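Local coordinates for Hpr(Ser) kinase (Coxiella burnetii, PDB 3TQF), which probably phosphorylates a serine of the phosphocarrier protein HPr at the expense of ATP and removes that phosphate again, as in other HPr kinase/phosphatases, at residues 4-9 with 46-51. Sequence-based numbering, arbitrary orientation.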
ATOM      1  N   LYS A   4      24.477   0.816 -31.030  1.00 75.66           N
ATOM      2  CA  LYS A   4      23.053   0.542 -30.664  1.00 71.90           C
ATOM      3  C   LYS A   4      22.624   1.331 -29.425  1.00 68.37           C
ATOM      4  O   LYS A   4      23.461   1.857 -28.689  1.00 68.82           O
ATOM      5  CB  LYS A   4      22.817  -0.961 -30.483  1.00 71.54           C
ATOM      6  CG  LYS A   4      22.462  -1.690 -31.787  1.00 73.96           C
ATOM      7  CD  LYS A   4      23.595  -1.623 -32.819  1.00 78.35           C
ATOM      8  CE  LYS A   4      23.233  -2.380 -34.090  1.00 80.92           C
ATOM      9  NZ  LYS A   4      24.298  -2.279 -35.132  1.00 85.67           N
ATOM     10  N   GLN A   5      21.312   1.378 -29.201  1.00 65.02           N
ATOM     11  CA  GLN A   5      20.689   2.429 -28.406  1.00 62.25           C
ATOM     12  C   GLN A   5      20.282   1.979 -27.015  1.00 59.02           C
ATOM     13  O   GLN A   5      19.538   1.014 -26.862  1.00 57.56           O
ATOM     14  CB  GLN A   5      19.446   2.939 -29.135  1.00 61.40           C
ATOM     15  CG  GLN A   5      19.660   3.230 -30.613  1.00 64.60           C
ATOM     16  CD  GLN A   5      20.660   4.335 -30.851  1.00 67.38           C
ATOM     17  OE1 GLN A   5      20.541   5.427 -30.300  1.00 66.99           O
ATOM     18  NE2 GLN A   5      21.655   4.057 -31.681  1.00 71.17           N
ATOM     19  N   THR A   6      20.761   2.700 -26.006  1.00 58.24           N
ATOM     20  CA  THR A   6      20.326   2.506 -24.630  1.00 55.30           C
ATOM     21  C   THR A   6      19.340   3.602 -24.258  1.00 52.99           C
ATOM     22  O   THR A   6      19.218   4.600 -24.962  1.00 54.03           O
ATOM     23  CB  THR A   6      21.508   2.552 -23.651  1.00 56.28           C
ATOM     24  OG1 THR A   6      22.192   3.801 -23.791  1.00 58.34           O
ATOM     25  CG2 THR A   6      22.478   1.413 -23.924  1.00 58.56           C
ATOM     26  N   TRP A   7      18.644   3.413 -23.143  1.00 50.18           N
ATOM     27  CA  TRP A   7      17.681   4.387 -22.647  1.00 48.16           C
ATOM     28  C   TRP A   7      17.599   4.264 -21.131  1.00 46.26           C
ATOM     29  O   TRP A   7      17.457   3.164 -20.609  1.00 45.20           O
ATOM     30  CB  TRP A   7      16.321   4.124 -23.287  1.00 46.84           C
ATOM     31  CG  TRP A   7      15.253   5.102 -22.934  1.00 45.34           C
ATOM     32  CD1 TRP A   7      14.486   5.097 -21.814  1.00 43.41           C
ATOM     33  CD2 TRP A   7      14.809   6.215 -23.717  1.00 46.27           C
ATOM     34  NE1 TRP A   7      13.596   6.143 -21.841  1.00 43.17           N
ATOM     35  CE2 TRP A   7      13.775   6.846 -23.001  1.00 45.00           C
ATOM     36  CE3 TRP A   7      15.192   6.744 -24.949  1.00 48.46           C
ATOM     37  CZ2 TRP A   7      13.120   7.981 -23.473  1.00 45.63           C
ATOM     38  CZ3 TRP A   7      14.541   7.868 -25.416  1.00 49.40           C
ATOM     39  CH2 TRP A   7      13.518   8.475 -24.679  1.00 47.89           C
ATOM     40  N   HIS A   8      17.700   5.390 -20.429  1.00 46.15           N
ATOM     41  CA  HIS A   8      17.701   5.384 -18.968  1.00 44.96           C
ATOM     42  C   HIS A   8      16.273   5.429 -18.416  1.00 42.38           C
ATOM     43  O   HIS A   8      15.628   6.473 -18.402  1.00 42.27           O
ATOM     44  CB  HIS A   8      18.546   6.544 -18.419  1.00 46.68           C
ATOM     45  CG  HIS A   8      18.534   6.645 -16.925  1.00 46.14           C
ATOM     46  ND1 HIS A   8      18.448   5.541 -16.107  1.00 45.39           N
ATOM     47  CD2 HIS A   8      18.595   7.716 -16.102  1.00 47.11           C
ATOM     48  CE1 HIS A   8      18.448   5.930 -14.845  1.00 45.55           C
ATOM     49  NE2 HIS A   8      18.540   7.244 -14.814  1.00 46.32           N
ATOM     50  N   ALA A   9      15.790   4.281 -17.959  1.00 40.66           N
ATOM     51  CA  ALA A   9      14.457   4.178 -17.380  1.00 38.61           C
ATOM     52  C   ALA A   9      14.215   2.761 -16.873  1.00 37.49           C
ATOM     53  O   ALA A   9      15.015   1.860 -17.127  1.00 38.32           O
ATOM     54  CB  ALA A   9      13.398   4.553 -18.415  1.00 38.12           C
ATOM     55  N   ASP A  46      15.453  -2.974 -15.072  1.00 43.73           N
ATOM     56  CA  ASP A  46      15.689  -1.885 -14.131  1.00 43.65           C
ATOM     57  C   ASP A  46      16.787  -0.997 -14.705  1.00 45.06           C
ATOM     58  O   ASP A  46      17.667  -1.478 -15.425  1.00 46.79           O
ATOM     59  CB  ASP A  46      16.134  -2.455 -12.775  1.00 44.47           C
ATOM     60  CG  ASP A  46      15.832  -1.522 -11.595  1.00 44.60           C
ATOM     61  OD1 ASP A  46      14.680  -1.031 -11.480  1.00 43.44           O
ATOM     62  OD2 ASP A  46      16.747  -1.312 -10.759  1.00 46.65           O
ATOM     63  N   ASP A  47      16.715   0.296 -14.404  1.00 44.74           N
ATOM     64  CA  ASP A  47      17.765   1.273 -14.741  1.00 46.32           C
ATOM     65  C   ASP A  47      17.971   1.574 -16.229  1.00 46.86           C
ATOM     66  O   ASP A  47      17.720   2.696 -16.660  1.00 47.18           O
ATOM     67  CB  ASP A  47      19.113   0.891 -14.114  1.00 48.28           C
ATOM     68  CG  ASP A  47      20.165   1.979 -14.298  1.00 51.08           C
ATOM     69  OD1 ASP A  47      19.829   3.170 -14.106  1.00 51.51           O
ATOM     70  OD2 ASP A  47      21.326   1.651 -14.644  1.00 54.58           O
ATOM     71  N   VAL A  48      18.455   0.602 -17.000  1.00 47.54           N
ATOM     72  CA  VAL A  48      18.809   0.834 -18.411  1.00 48.60           C
ATOM     73  C   VAL A  48      18.151  -0.180 -19.343  1.00 48.07           C
ATOM     74  O   VAL A  48      17.998  -1.343 -18.988  1.00 48.05           O
ATOM     75  CB  VAL A  48      20.334   0.795 -18.610  1.00 51.19           C
ATOM     76  CG1 VAL A  48      20.694   0.826 -20.085  1.00 53.13           C
ATOM     77  CG2 VAL A  48      20.980   1.962 -17.892  1.00 52.23           C
ATOM     78  N   ILE A  49      17.771   0.278 -20.536  1.00 48.02           N
ATOM     79  CA  ILE A  49      17.044  -0.537 -21.508  1.00 47.73           C
ATOM     80  C   ILE A  49      17.713  -0.467 -22.875  1.00 49.90           C
ATOM     81  O   ILE A  49      18.032   0.620 -23.348  1.00 50.69           O
ATOM     82  CB  ILE A  49      15.609  -0.016 -21.713  1.00 45.83           C
ATOM     83  CG1 ILE A  49      14.928   0.275 -20.387  1.00 44.12           C
ATOM     84  CG2 ILE A  49      14.773  -1.018 -22.476  1.00 45.86           C
ATOM     85  CD1 ILE A  49      13.719   1.140 -20.548  1.00 43.60           C
ATOM     86  N   ASP A  50      17.908  -1.617 -23.513  1.00 51.07           N
ATOM     87  CA  ASP A  50      18.301  -1.642 -24.919  1.00 53.42           C
ATOM     88  C   ASP A  50      17.049  -1.459 -25.773  1.00 52.45           C
ATOM     89  O   ASP A  50      16.021  -2.084 -25.507  1.00 50.70           O
ATOM     90  CB  ASP A  50      18.995  -2.956 -25.288  1.00 55.78           C
ATOM     91  CG  ASP A  50      20.323  -3.145 -24.573  1.00 57.64           C
ATOM     92  OD1 ASP A  50      20.691  -2.304 -23.723  1.00 57.79           O
ATOM     93  OD2 ASP A  50      21.003  -4.147 -24.864  1.00 60.35           O
ATOM     94  N   LEU A  51      17.143  -0.596 -26.784  1.00 53.56           N
ATOM     95  CA  LEU A  51      16.032  -0.317 -27.687  1.00 53.25           C
ATOM     96  C   LEU A  51      16.400  -0.695 -29.117  1.00 56.32           C
ATOM     97  O   LEU A  51      17.566  -0.624 -29.504  1.00 58.69           O
ATOM     98  CB  LEU A  51      15.667   1.170 -27.637  1.00 52.44           C
ATOM     99  CG  LEU A  51      15.158   1.759 -26.317  1.00 49.87           C
ATOM    100  CD1 LEU A  51      14.955   3.253 -26.482  1.00 50.06           C
ATOM    101  CD2 LEU A  51      13.866   1.101 -25.851  1.00 47.63           C
TER
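Trp7 and Ile49 form an antiparallel hydrogen-bonded pair where strand 5-8 joins strand 48-53 of the mixed sheet in the HPr kinase C-terminal domain. The short strand axes approach to 4.6 Å and run at 147° to each other. Ile49 N donates to Trp7 O at 2.9 Å; the return bond from Trp7 N to Ile49 O is weak. Further along, Leu51 N donates to Gln5 O at 2.9 Å, with an N-H...O angle of 167°. Past the His8-Val48 pair, Asp47 O accepts two donors: His8 ND1 at 3.0 Å, nearly in the imidazole plane but tilted from the carbonyl plane, and, weakly, Ala9 N. His8 CG stands anti to the backbone N (chi1 177°), and the further turn of the ring leaves ND1 at its edge directed to Asp47 O. Trp7, Ile49 and Leu51 share a face, where Leu51 CD1 lies 3.6 Å from Trp7 CB and also touches Trp7 CE3 obliquely. Ile49 CD1 extends to Ala9 CB at 4.0 Å. Thr6 and Val48 meet on the other face, CB to CG1. The face carrying Trp7, Ile49 and Leu51 packs on Leu20 of strand 17-23 and Ile123 of strand 117-123, while Asp50 pairs through its backbone with Ser61, placing strand 48-53 between strands 5-8 and 58-61.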